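Long-range contacts in sensor protein (Pseudomonas syringae pv. tomato, PDB 2R8R), which is probably a sensor histidine kinase that uses ATP to phosphorylate a protein histidine, represented here by its P-loop NTPase-like N-terminal region: residues R4-V9 and E155-V160; Y21-A26 and Y121-V126; V37-V42 and L57-L62; M75-L80 and Q111-A116; S86-D91 and A116-Y121. All coordinates share one frame; numbering follows the deposited sequence.

Contact 1 (R4-V9 and E155-V160); sequences RGRLKV and EAFDLV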
# COMPACT_ATOMS: atom_id res chain seq x y z
N ARG A 4 -14.03 13.13 -12.15
CA ARG A 4 -13.20 13.11 -10.93
C ARG A 4 -12.37 11.85 -10.87
O ARG A 4 -12.84 10.79 -11.28
CB ARG A 4 -14.05 13.14 -9.67
CG ARG A 4 -14.99 14.26 -9.64
CD ARG A 4 -15.87 14.13 -8.43
NE ARG A 4 -15.14 14.40 -7.20
CZ ARG A 4 -15.76 14.64 -6.05
NH1 ARG A 4 -17.09 14.63 -6.00
NH2 ARG A 4 -15.05 14.91 -4.97
N GLY A 5 -11.15 11.98 -10.35
CA GLY A 5 -10.30 10.81 -10.07
C GLY A 5 -10.97 9.94 -9.03
O GLY A 5 -11.55 10.43 -8.05
N ARG A 6 -10.94 8.64 -9.27
CA ARG A 6 -11.47 7.63 -8.35
C ARG A 6 -10.38 6.81 -7.70
O ARG A 6 -9.53 6.23 -8.39
CB ARG A 6 -12.41 6.71 -9.10
CG ARG A 6 -13.67 7.44 -9.54
CD ARG A 6 -14.50 6.60 -10.47
NE ARG A 6 -15.78 7.26 -10.75
CZ ARG A 6 -16.73 6.73 -11.52
NH1 ARG A 6 -16.57 5.51 -12.06
NH2 ARG A 6 -17.87 7.40 -11.70
N LEU A 7 -10.45 6.74 -6.36
CA LEU A 7 -9.56 5.93 -5.54
C LEU A 7 -10.16 4.57 -5.23
O LEU A 7 -11.27 4.50 -4.69
CB LEU A 7 -9.29 6.63 -4.20
CG LEU A 7 -8.19 6.08 -3.27
CD1 LEU A 7 -6.76 5.96 -3.93
CD2 LEU A 7 -8.19 6.94 -1.98
N LYS A 8 -9.39 3.52 -5.51
CA LYS A 8 -9.65 2.16 -5.05
C LYS A 8 -8.53 1.71 -4.09
O LYS A 8 -7.35 1.70 -4.45
CB LYS A 8 -9.79 1.20 -6.23
CG LYS A 8 -10.20 -0.21 -5.84
CD LYS A 8 -10.34 -1.12 -7.05
CE LYS A 8 -10.90 -2.52 -6.60
NZ LYS A 8 -10.99 -3.61 -7.70
N VAL A 9 -8.91 1.34 -2.87
CA VAL A 9 -7.99 0.88 -1.84
C VAL A 9 -8.11 -0.62 -1.71
O VAL A 9 -9.21 -1.12 -1.48
CB VAL A 9 -8.30 1.52 -0.46
CG1 VAL A 9 -7.27 1.06 0.68
CG2 VAL A 9 -8.42 3.04 -0.60
N GLU A 155 -13.52 8.03 2.39
CA GLU A 155 -13.96 8.72 1.21
C GLU A 155 -13.44 8.11 -0.08
O GLU A 155 -13.67 8.67 -1.14
CB GLU A 155 -13.58 10.19 1.34
CG GLU A 155 -14.26 10.81 2.55
CD GLU A 155 -14.03 12.28 2.67
OE1 GLU A 155 -13.34 12.85 1.80
OE2 GLU A 155 -14.56 12.86 3.64
N ALA A 156 -12.79 6.94 0.01
CA ALA A 156 -12.36 6.20 -1.18
C ALA A 156 -13.59 5.78 -1.98
O ALA A 156 -14.60 5.40 -1.40
CB ALA A 156 -11.55 4.98 -0.79
N PHE A 157 -13.53 5.90 -3.29
CA PHE A 157 -14.61 5.46 -4.14
C PHE A 157 -14.93 3.97 -3.94
O PHE A 157 -16.08 3.57 -3.85
CB PHE A 157 -14.25 5.71 -5.59
CG PHE A 157 -15.40 5.62 -6.52
CD1 PHE A 157 -16.33 6.64 -6.56
CD2 PHE A 157 -15.53 4.57 -7.39
CE1 PHE A 157 -17.40 6.59 -7.45
CE2 PHE A 157 -16.60 4.51 -8.27
CZ PHE A 157 -17.54 5.52 -8.29
N ASP A 158 -13.88 3.16 -3.90
CA ASP A 158 -14.00 1.71 -3.83
C ASP A 158 -13.00 1.20 -2.78
O ASP A 158 -11.90 1.70 -2.65
CB ASP A 158 -13.61 1.09 -5.20
CG ASP A 158 -14.77 0.91 -6.18
OD1 ASP A 158 -15.96 0.65 -5.77
OD2 ASP A 158 -14.46 0.96 -7.42
N LEU A 159 -13.42 0.18 -2.04
CA LEU A 159 -12.55 -0.49 -1.11
C LEU A 159 -12.70 -1.98 -1.30
O LEU A 159 -13.83 -2.50 -1.32
CB LEU A 159 -12.88 -0.08 0.34
CG LEU A 159 -11.94 -0.65 1.41
CD1 LEU A 159 -11.15 0.46 2.09
CD2 LEU A 159 -12.72 -1.43 2.44
N VAL A 160 -11.59 -2.69 -1.45
CA VAL A 160 -11.63 -4.15 -1.48
C VAL A 160 -10.76 -4.75 -0.39
O VAL A 160 -9.60 -4.37 -0.23
CB VAL A 160 -11.31 -4.73 -2.92
CG1 VAL A 160 -10.01 -4.27 -3.42
CG2 VAL A 160 -11.39 -6.23 -2.95
O HOH W 1 -12.20 8.38 -4.79

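Contact 2 (Y21-A26 and Y121-V126); sequences YAMLQA and YTTVNV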
# COMPACT_ATOMS: atom_id res chain seq x y z
N TYR A 21 -0.21 -7.85 -5.34
CA TYR A 21 -0.57 -8.75 -6.41
C TYR A 21 -2.02 -8.49 -6.90
O TYR A 21 -2.26 -8.43 -8.11
CB TYR A 21 -0.42 -10.20 -5.93
CG TYR A 21 -0.60 -11.22 -7.04
CD1 TYR A 21 0.47 -11.58 -7.84
CD2 TYR A 21 -1.82 -11.84 -7.28
CE1 TYR A 21 0.36 -12.49 -8.84
CE2 TYR A 21 -1.95 -12.78 -8.32
CZ TYR A 21 -0.83 -13.08 -9.09
OH TYR A 21 -0.84 -14.00 -10.13
N ALA A 22 -2.97 -8.36 -5.97
CA ALA A 22 -4.36 -8.05 -6.30
C ALA A 22 -4.49 -6.73 -7.08
O ALA A 22 -5.16 -6.67 -8.11
CB ALA A 22 -5.25 -8.04 -5.06
N MSE A 23 -3.80 -5.70 -6.61
CA MSE A 23 -3.74 -4.45 -7.31
C MSE A 23 -3.18 -4.58 -8.75
O MSE A 23 -3.71 -3.92 -9.68
CB MSE A 23 -2.95 -3.42 -6.51
CG MSE A 23 -2.81 -2.09 -7.27
SE MSE A 23 -1.79 -0.70 -6.38
CE MSE A 23 -0.03 -1.59 -6.32
N LEU A 24 -2.13 -5.39 -8.93
CA LEU A 24 -1.50 -5.50 -10.22
C LEU A 24 -2.36 -6.30 -11.20
O LEU A 24 -2.40 -5.94 -12.39
CB LEU A 24 -0.09 -6.09 -10.11
CG LEU A 24 0.97 -5.21 -9.40
CD1 LEU A 24 2.31 -5.92 -9.45
CD2 LEU A 24 1.06 -3.82 -10.01
N GLN A 25 -3.07 -7.33 -10.70
CA GLN A 25 -4.07 -8.06 -11.51
C GLN A 25 -5.25 -7.18 -11.90
O GLN A 25 -5.74 -7.27 -13.02
CB GLN A 25 -4.61 -9.30 -10.79
CG GLN A 25 -3.64 -10.48 -10.66
CD GLN A 25 -3.33 -11.16 -12.01
OE1 GLN A 25 -3.66 -10.65 -13.09
NE2 GLN A 25 -2.69 -12.32 -11.94
N ALA A 26 -5.70 -6.33 -10.99
CA ALA A 26 -6.78 -5.39 -11.32
C ALA A 26 -6.31 -4.45 -12.42
O ALA A 26 -7.05 -4.11 -13.34
CB ALA A 26 -7.23 -4.61 -10.10
N TYR A 121 -5.18 3.42 -7.86
CA TYR A 121 -5.27 2.17 -7.07
C TYR A 121 -4.17 2.24 -6.02
O TYR A 121 -3.06 2.69 -6.30
CB TYR A 121 -5.03 0.91 -7.93
CG TYR A 121 -6.14 0.48 -8.89
CD1 TYR A 121 -7.28 1.23 -9.08
CD2 TYR A 121 -6.01 -0.71 -9.63
CE1 TYR A 121 -8.28 0.83 -9.99
CE2 TYR A 121 -7.00 -1.12 -10.52
CZ TYR A 121 -8.14 -0.35 -10.68
OH TYR A 121 -9.12 -0.78 -11.55
N THR A 122 -4.49 1.83 -4.80
CA THR A 122 -3.53 1.88 -3.69
C THR A 122 -3.72 0.70 -2.75
O THR A 122 -4.73 0.02 -2.80
CB THR A 122 -3.60 3.26 -2.91
OG1 THR A 122 -2.42 3.42 -2.10
CG2 THR A 122 -4.85 3.38 -2.02
N THR A 123 -2.71 0.45 -1.93
CA THR A 123 -2.76 -0.62 -0.92
C THR A 123 -2.50 -0.01 0.45
O THR A 123 -1.77 0.97 0.58
CB THR A 123 -1.71 -1.66 -1.21
OG1 THR A 123 -0.43 -1.05 -1.08
CG2 THR A 123 -1.88 -2.20 -2.65
N VAL A 124 -3.12 -0.59 1.48
CA VAL A 124 -2.82 -0.22 2.83
C VAL A 124 -3.12 -1.38 3.77
O VAL A 124 -4.10 -2.11 3.56
CB VAL A 124 -3.62 1.03 3.24
CG1 VAL A 124 -5.13 0.68 3.50
CG2 VAL A 124 -2.95 1.74 4.44
N ASN A 125 -2.28 -1.54 4.80
CA ASN A 125 -2.57 -2.42 5.94
C ASN A 125 -3.39 -1.72 7.01
O ASN A 125 -3.21 -0.53 7.25
CB ASN A 125 -1.30 -2.98 6.55
CG ASN A 125 -0.67 -4.00 5.68
OD1 ASN A 125 0.55 -3.98 5.43
ND2 ASN A 125 -1.48 -4.87 5.16
N VAL A 126 -4.27 -2.46 7.66
CA VAL A 126 -5.26 -1.86 8.56
C VAL A 126 -4.64 -1.12 9.75
O VAL A 126 -5.26 -0.19 10.26
CB VAL A 126 -6.27 -2.91 9.05
CG1 VAL A 126 -5.64 -3.86 10.05
CG2 VAL A 126 -7.45 -2.20 9.62

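Contact 3 (V37-V42 and L57-L62); sequences VMAGVV and LPQQPL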
# COMPACT_ATOMS: atom_id res chain seq x y z
N VAL A 37 -2.65 2.87 -18.18
CA VAL A 37 -2.20 2.56 -16.83
C VAL A 37 -0.73 2.89 -16.65
O VAL A 37 0.07 2.65 -17.54
CB VAL A 37 -2.43 1.05 -16.52
CG1 VAL A 37 -1.99 0.70 -15.07
CG2 VAL A 37 -3.89 0.68 -16.77
N MSE A 38 -0.39 3.45 -15.50
CA MSE A 38 0.98 3.74 -15.13
C MSE A 38 1.24 3.32 -13.67
O MSE A 38 0.45 3.60 -12.76
CB MSE A 38 1.25 5.22 -15.28
CG MSE A 38 2.69 5.60 -15.02
SE MSE A 38 3.88 5.09 -16.48
CE MSE A 38 3.37 6.61 -17.59
N ALA A 39 2.33 2.61 -13.46
CA ALA A 39 2.82 2.30 -12.13
C ALA A 39 3.60 3.51 -11.64
O ALA A 39 4.58 3.92 -12.27
CB ALA A 39 3.69 1.03 -12.16
N GLY A 40 3.13 4.10 -10.54
CA GLY A 40 3.80 5.25 -9.90
C GLY A 40 4.80 4.79 -8.87
O GLY A 40 5.98 5.14 -8.92
N VAL A 41 4.32 3.99 -7.93
CA VAL A 41 5.19 3.27 -7.01
C VAL A 41 4.59 1.91 -6.69
O VAL A 41 3.46 1.83 -6.25
CB VAL A 41 5.54 4.10 -5.71
CG1 VAL A 41 4.32 4.73 -5.08
CG2 VAL A 41 6.40 3.23 -4.73
N VAL A 42 5.36 0.86 -6.90
CA VAL A 42 4.90 -0.51 -6.65
C VAL A 42 6.02 -1.28 -5.98
O VAL A 42 7.12 -1.35 -6.49
CB VAL A 42 4.42 -1.22 -7.94
CG1 VAL A 42 4.02 -2.69 -7.64
CG2 VAL A 42 3.25 -0.46 -8.57
N LEU A 57 3.47 -3.75 -17.22
CA LEU A 57 2.77 -2.50 -17.07
C LEU A 57 3.74 -1.34 -17.30
O LEU A 57 4.92 -1.45 -16.94
CB LEU A 57 2.19 -2.37 -15.65
CG LEU A 57 1.08 -3.34 -15.25
CD1 LEU A 57 0.87 -3.34 -13.72
CD2 LEU A 57 -0.21 -3.04 -15.99
N PRO A 58 3.27 -0.24 -17.92
CA PRO A 58 4.12 0.93 -17.99
C PRO A 58 4.51 1.38 -16.58
O PRO A 58 3.70 1.28 -15.63
CB PRO A 58 3.22 1.96 -18.67
CG PRO A 58 2.23 1.13 -19.44
CD PRO A 58 1.95 0.01 -18.55
N GLN A 59 5.74 1.90 -16.46
CA GLN A 59 6.30 2.27 -15.17
C GLN A 59 6.93 3.64 -15.21
O GLN A 59 7.64 3.97 -16.16
CB GLN A 59 7.33 1.24 -14.77
CG GLN A 59 6.73 -0.13 -14.45
CD GLN A 59 7.79 -1.19 -14.41
OE1 GLN A 59 8.83 -0.99 -13.81
NE2 GLN A 59 7.54 -2.31 -15.04
N GLN A 60 6.65 4.45 -14.17
CA GLN A 60 7.23 5.79 -14.07
C GLN A 60 8.48 5.75 -13.20
O GLN A 60 8.38 5.46 -12.03
CB GLN A 60 6.20 6.73 -13.49
CG GLN A 60 6.63 8.19 -13.40
CD GLN A 60 6.70 8.86 -14.75
OE1 GLN A 60 5.72 8.90 -15.50
NE2 GLN A 60 7.90 9.41 -15.09
N PRO A 61 9.67 6.02 -13.76
CA PRO A 61 10.84 5.97 -12.87
C PRO A 61 10.67 6.72 -11.53
O PRO A 61 10.14 7.82 -11.47
CB PRO A 61 11.96 6.57 -13.73
CG PRO A 61 11.59 6.17 -15.10
CD PRO A 61 10.06 6.31 -15.14
N LEU A 62 11.12 6.10 -10.46
CA LEU A 62 11.12 6.75 -9.16
C LEU A 62 12.17 7.86 -9.07
O LEU A 62 13.17 7.89 -9.81
CB LEU A 62 11.37 5.72 -8.05
CG LEU A 62 10.36 4.57 -7.96
CD1 LEU A 62 10.96 3.43 -7.08
CD2 LEU A 62 8.95 5.00 -7.45
O HOH W 2 7.15 7.32 -10.18

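Contact 4 (M75-L80 and Q111-A116); sequences MDLDAL and QELLAA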
# COMPACT_ATOMS: atom_id res chain seq x y z
N MSE A 75 7.75 8.15 -5.62
CA MSE A 75 6.97 8.39 -6.79
C MSE A 75 7.30 9.78 -7.37
O MSE A 75 7.42 10.79 -6.62
CB MSE A 75 5.52 8.31 -6.40
CG MSE A 75 4.59 8.48 -7.50
SE MSE A 75 2.77 8.56 -6.83
CE MSE A 75 2.89 10.06 -5.71
N ASP A 76 7.46 9.80 -8.69
CA ASP A 76 7.70 11.03 -9.40
C ASP A 76 6.37 11.69 -9.73
O ASP A 76 5.88 11.62 -10.84
CB ASP A 76 8.52 10.76 -10.64
CG ASP A 76 9.03 12.02 -11.28
OD1 ASP A 76 8.67 13.13 -10.84
OD2 ASP A 76 9.81 11.89 -12.22
N LEU A 77 5.81 12.36 -8.74
CA LEU A 77 4.50 12.98 -8.81
C LEU A 77 4.39 13.99 -9.97
O LEU A 77 3.41 14.00 -10.73
CB LEU A 77 4.23 13.68 -7.48
CG LEU A 77 2.89 14.40 -7.26
CD1 LEU A 77 1.69 13.43 -7.45
CD2 LEU A 77 2.87 15.06 -5.84
N ASP A 78 5.41 14.83 -10.08
CA ASP A 78 5.51 15.85 -11.11
C ASP A 78 5.46 15.24 -12.50
O ASP A 78 4.77 15.72 -13.32
CB ASP A 78 6.82 16.63 -10.98
CG ASP A 78 6.81 17.62 -9.84
OD1 ASP A 78 5.99 17.42 -8.92
OD2 ASP A 78 7.62 18.59 -9.85
N ALA A 79 6.19 14.17 -12.74
CA ALA A 79 6.13 13.51 -14.04
C ALA A 79 4.77 12.87 -14.29
O ALA A 79 4.30 12.88 -15.44
CB ALA A 79 7.25 12.48 -14.19
N LEU A 80 4.13 12.32 -13.25
CA LEU A 80 2.83 11.68 -13.40
C LEU A 80 1.76 12.71 -13.76
O LEU A 80 0.87 12.44 -14.55
CB LEU A 80 2.43 10.88 -12.13
CG LEU A 80 3.26 9.62 -11.80
CD1 LEU A 80 3.05 9.18 -10.36
CD2 LEU A 80 3.07 8.49 -12.80
N GLN A 111 -4.10 12.49 -3.43
CA GLN A 111 -5.22 13.41 -3.55
C GLN A 111 -4.97 14.34 -4.73
O GLN A 111 -5.89 14.65 -5.44
CB GLN A 111 -5.48 14.24 -2.25
CG GLN A 111 -5.90 13.51 -0.98
CD GLN A 111 -7.16 12.69 -1.13
OE1 GLN A 111 -8.16 13.15 -1.69
NE2 GLN A 111 -7.14 11.45 -0.61
N GLU A 112 -3.73 14.75 -4.94
CA GLU A 112 -3.35 15.64 -6.05
C GLU A 112 -3.56 15.02 -7.43
O GLU A 112 -4.01 15.69 -8.35
CB GLU A 112 -1.89 16.11 -5.96
CG GLU A 112 -1.64 17.32 -6.84
CD GLU A 112 -0.26 17.91 -6.75
OE1 GLU A 112 0.67 17.24 -6.26
OE2 GLU A 112 -0.11 19.09 -7.19
N LEU A 113 -3.21 13.74 -7.56
CA LEU A 113 -3.48 12.99 -8.80
C LEU A 113 -4.97 12.92 -9.02
O LEU A 113 -5.42 13.12 -10.11
CB LEU A 113 -2.93 11.55 -8.69
CG LEU A 113 -1.41 11.40 -8.58
CD1 LEU A 113 -1.08 10.01 -8.08
CD2 LEU A 113 -0.77 11.74 -9.95
N LEU A 114 -5.72 12.62 -7.97
CA LEU A 114 -7.16 12.49 -8.04
C LEU A 114 -7.87 13.80 -8.42
O LEU A 114 -8.83 13.78 -9.19
CB LEU A 114 -7.70 11.97 -6.70
CG LEU A 114 -7.40 10.53 -6.27
CD1 LEU A 114 -7.87 10.34 -4.77
CD2 LEU A 114 -8.08 9.59 -7.17
N ALA A 115 -7.35 14.94 -7.92
CA ALA A 115 -7.87 16.28 -8.28
C ALA A 115 -7.58 16.62 -9.75
O ALA A 115 -8.31 17.39 -10.35
CB ALA A 115 -7.32 17.38 -7.34
N ALA A 116 -6.52 16.03 -10.31
CA ALA A 116 -6.18 16.16 -11.73
C ALA A 116 -6.96 15.21 -12.62
O ALA A 116 -6.76 15.20 -13.82
CB ALA A 116 -4.66 15.96 -11.95

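Contact 5 (S86-D91 and A116-Y121); sequences SLVLVD and AGIDVY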
# COMPACT_ATOMS: atom_id res chain seq x y z
N SER A 86 -4.37 7.62 -17.19
CA SER A 86 -5.74 7.46 -16.78
C SER A 86 -5.82 6.84 -15.36
O SER A 86 -6.71 7.21 -14.58
CB SER A 86 -6.46 6.63 -17.81
OG SER A 86 -7.66 6.12 -17.31
N LEU A 87 -4.90 5.90 -15.05
CA LEU A 87 -4.83 5.16 -13.78
C LEU A 87 -3.40 5.11 -13.30
O LEU A 87 -2.51 4.72 -14.05
CB LEU A 87 -5.31 3.73 -13.97
CG LEU A 87 -5.29 2.74 -12.77
CD1 LEU A 87 -6.09 3.29 -11.56
CD2 LEU A 87 -5.81 1.37 -13.20
N VAL A 88 -3.17 5.52 -12.05
CA VAL A 88 -1.84 5.37 -11.42
C VAL A 88 -1.90 4.37 -10.27
O VAL A 88 -2.81 4.40 -9.43
CB VAL A 88 -1.21 6.73 -10.97
CG1 VAL A 88 0.18 6.52 -10.36
CG2 VAL A 88 -1.08 7.65 -12.16
N LEU A 89 -0.94 3.44 -10.28
CA LEU A 89 -0.78 2.46 -9.21
C LEU A 89 0.22 2.96 -8.18
O LEU A 89 1.37 3.32 -8.51
CB LEU A 89 -0.32 1.12 -9.77
CG LEU A 89 -1.10 0.65 -10.99
CD1 LEU A 89 -0.58 -0.74 -11.35
CD2 LEU A 89 -2.59 0.68 -10.73
N VAL A 90 -0.25 3.00 -6.94
CA VAL A 90 0.50 3.59 -5.80
C VAL A 90 0.41 2.69 -4.55
O VAL A 90 -0.61 2.70 -3.85
CB VAL A 90 -0.03 5.00 -5.45
CG1 VAL A 90 0.77 5.63 -4.24
CG2 VAL A 90 -0.01 5.93 -6.70
N ASP A 91 1.45 1.88 -4.32
CA ASP A 91 1.56 1.09 -3.09
C ASP A 91 1.69 1.99 -1.87
O ASP A 91 2.23 3.08 -1.96
CB ASP A 91 2.74 0.10 -3.17
CG ASP A 91 2.28 -1.32 -3.46
OD1 ASP A 91 1.30 -1.78 -2.81
OD2 ASP A 91 2.90 -1.99 -4.31
N ALA A 116 -6.52 16.03 -10.31
CA ALA A 116 -6.18 16.16 -11.73
C ALA A 116 -6.96 15.21 -12.62
O ALA A 116 -6.76 15.20 -13.82
CB ALA A 116 -4.66 15.96 -11.95
N GLY A 117 -7.87 14.43 -12.04
CA GLY A 117 -8.73 13.53 -12.78
C GLY A 117 -8.11 12.16 -13.05
O GLY A 117 -8.62 11.40 -13.84
N ILE A 118 -6.99 11.88 -12.40
CA ILE A 118 -6.29 10.61 -12.56
C ILE A 118 -6.87 9.62 -11.53
O ILE A 118 -6.96 9.92 -10.33
CB ILE A 118 -4.74 10.80 -12.41
CG1 ILE A 118 -4.24 11.82 -13.46
CG2 ILE A 118 -3.95 9.43 -12.50
CD1 ILE A 118 -2.85 12.41 -13.14
N ASP A 119 -7.27 8.45 -12.00
CA ASP A 119 -7.68 7.36 -11.11
C ASP A 119 -6.46 6.80 -10.40
O ASP A 119 -5.35 6.77 -10.95
CB ASP A 119 -8.38 6.24 -11.90
CG ASP A 119 -9.70 6.69 -12.53
OD1 ASP A 119 -10.45 7.49 -11.93
OD2 ASP A 119 -9.98 6.22 -13.65
N VAL A 120 -6.67 6.35 -9.16
CA VAL A 120 -5.63 5.75 -8.37
C VAL A 120 -6.04 4.43 -7.73
O VAL A 120 -7.12 4.32 -7.14
CB VAL A 120 -5.07 6.71 -7.28
CG1 VAL A 120 -4.01 5.97 -6.46
CG2 VAL A 120 -4.47 8.02 -7.90
N TYR A 121 -5.18 3.42 -7.86
CA TYR A 121 -5.27 2.17 -7.07
C TYR A 121 -4.17 2.24 -6.02
O TYR A 121 -3.06 2.69 -6.30
CB TYR A 121 -5.03 0.91 -7.93
CG TYR A 121 -6.14 0.48 -8.89
CD1 TYR A 121 -7.28 1.23 -9.08
CD2 TYR A 121 -6.01 -0.71 -9.63
CE1 TYR A 121 -8.28 0.83 -9.99
CE2 TYR A 121 -7.00 -1.12 -10.52
CZ TYR A 121 -8.14 -0.35 -10.68
OH TYR A 121 -9.12 -0.78 -11.55
O HOH W 3 -8.76 9.06 -15.30

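Contact 1 (R4-V9 and E155-V160)
V9 O is gripped twice from the segment E155-V160. V160 N donates to V9 O at 2.9 Å, nearly along the C=O axis, and L159 CA adds a CA-H...O contact. This is a parallel beta pairing. It joins strand 7-12 to 158-161, an outermost strand of the five-stranded parallel sheet in this P-loop NTPase-like domain. D158 uses both ends of its backbone. D158 N donates to L7 O at 3.0 Å, in the carbonyl plane. Its O takes V9 N from above the carbonyl plane, and K8 CA leans on the same oxygen. At the start of the pairing, one water accepts from both L7 N and F157 N. On one face the extended K8 crosses D158, with K8 CG 3.7 Å from D158 CB, and its CE rests on V160 CG1. On the other face V9 CG2 packs on A156 CB at 3.7 Å, and V9 CB meets L159 CD1. R6 and F157 run side by side just ahead of the two strands. The guanidinium and ring planes are only 12° apart, and R6 CD makes a CH-pi contact over the ring face, 3.8 Å from the F157 centroid.

Contact 2 (Y21-A26 and Y121-V126)
M23, a selenomethionine, carries most of this contact between helix 19-32 and strand 119-125. Its CG stands anti to the backbone N (chi1 177°), which sends the chain down onto the sheet. M23 CB lies 4.2 Å from T123 CG2. M23 CG comes 3.8 Å from Y121 CB, as the two side chains slide past each other in opposite directions. M23 SE rests against the strand backbone, 3.6 Å from Y121 O. The chain then bends at chi3 (64°), and M23 CE turns to T123 CG2 at 4.2 Å. M23 thus crosses T123 at about a right angle. One turn further along the helix, A26 CB meets Y121 CE2 at 3.5 Å, approaching the ring obliquely. M23 O lies in plane at the edge of the same ring. Helix and strand run nearly antiparallel, 168° between their directions. This is the helix that follows the probable P-loop (Walker A), laid on the central parallel sheet as in P-loop NTPases. T123 OG1 takes the crowded position between backbone N and carbonyl carbon, and it hydrogen-bonds D91 OD1 and E92 N. T122 OG1, on the other side of the strand, bonds V90 O. No hydrogen bond crosses between the two segments. The T122 and T123 hydroxyls find their partners elsewhere, so the helix is held here by dispersion and shape, with a soft selenium atom lying on a carbonyl that is already bonded to V90 N.

Contact 3 (V37-V42 and L57-L62)
Two backbone hydrogen bonds clamp A39 to the segment L57-L62. A39 N donates to P58 O at 2.9 Å, from above the carbonyl plane. A39 O receives Q60 N at 2.9 Å, nearly along the C=O axis. The two bonds bracket Q59 and make a single beta bridge between A39 and Q59. A water extends the link. It lies between G40 O, at 2.8 Å, and Q60 O and can donate to either, but other acceptors compete for its protons. Strand 37-39 is an outermost strand of the parallel sheet of this P-loop NTPase-like domain, and the irregular segment that follows helix 48-54 runs along its outer side. The chain turns a corner at G40 and stops following the strand direction. Apolar contacts sit around the bridge. M38, a selenomethionine, bends at chi2 and chi3. M38 SE folds over the facing backbone, 3.6 Å from Q59 C and 3.9 Å from P58 CB. V37 CG1 touches L57 CD2 on the side where L57 also packs on L24 of helix 19-32. Carbon also meets oxygen. M38 CE reaches toward Q60 OE1. The P58 ring lies against V37 O, with P58 CG 3.3 Å from that oxygen. L62 turns its CD2 inward, 3.3 Å from G40 O, and the same methyl meets V41 CB as the two side chains cross at about a right angle.

Contact 4 (M75-L80 and Q111-A116)
A carboxylate oxygen pressed against a methyl is the odd feature here. E112 OE1 lies only 3.1 Å from L77 CD2 and 3.7 Å from L77 CG. The extended E112 chain, with CG anti to its backbone N, crosses L77 obliquely and brings the acid group to the leucine tip. D78 OD1 is 6.0 Å from E112 OE1, so two acids that are probably both charged lie near each other without touching. The rest is apolar and centres on L113. Its CG stands anti to the carbonyl carbon, and the branched tip swings toward the other segment. L113 CG meets L77 CD1 at 3.9 Å. Of its two methyls, L113 CD2 meets L80 CB at 4.0 Å and also L77 CD1. L113 CD1 reaches M75 SE, the selenium of a selenomethionine, at 4.3 Å. L77 and L80 are three residues apart and come from one side of their helix. The start of that helix is fixed by D76 at the N-cap. D76 OD1 accepts A79 N at 3.3 Å, met from well above the carboxylate plane. D76 also centres an inverse gamma turn, which leads the chain from M75 into the helix. No hydrogen bond passes between the segments. Helix 77-83 leads into strand 87-90, and helix 106-115 leads from it to strand 119-125. The two helices thus pack together beside the central parallel sheet: L80 rests on V88 and L113 touches V120, while M75, just ahead of helix 77-83, reaches V90.

Contact 5 (S86-D91 and A116-Y121)
Four backbone hydrogen bonds form the first shell, a parallel ladder between strands 87-90 and 119-125. D119 N donates to S86 O, V88 N to D119 O, Y121 N to V88 O, and V90 N to Y121 O. The V88 N to D119 O bond is the shortest, 2.7 Å and 168° at the hydrogen. CA-H...O contacts from L87 CA to D119 O and from V120 CA to V88 O fill in between. On one face L87 crosses Y121 at about a right angle. L87 CD1 makes a CH-pi contact over the ring face, 3.8 Å from the Y121 centroid, while L87 CD2 meets CZ and CE2. L89 runs beside the same tyrosine, with its CD2 3.7 Å from Y121 CB. On the other face V88 CG2 and I118 CG2 are packed tightly, 3.4 Å apart, and V90 CG2 meets V120 CG1. The second shell sets the start of the ladder. One water donates to both S86 O and G117 O. G117 has a positive phi (86°) and closes helix 106-115 with a Schellman motif, which turns the chain into the strand. D119 OD1 takes R6 N, just ahead of the neighbouring strand 7-12. The whole is a beta-alpha-beta unit, with helix 106-115 as the connection. Past the end of strand 87-90, D91 OD1 bonds T20 OG1 and OD2 bonds E43 N. Backbone bonds set the register. V88, V90, I118 and V120 give aliphatic packing on one face, while L87 and L89 lie against the Y121 ring on the other, with D119 held by R6 N.

In the fold
Contacts 1, 2, 3 and 5 all reach one parallel sheet. Contacts 1 and 5 sit 10 Å apart between centres and join through strands 7-12 and 119-125, where K8 N meets V120 O at 2.9 Å. Contact 3 meets contact 5 at the other side, with G40 N 2.8 Å from L89 O. Contact 4 lies 8 Å from contact 5, centre to centre, and L113 O is 3.0 Å from I118 N. Contact 2 places a helix against the sheet, sharing Y121 with contact 5, and L24 CD2 is 3.7 Å from L89 CD1. Near the probable P-loop, the T123 side chain is about 6 Å from a bound sulfate, which may mark a phosphate site.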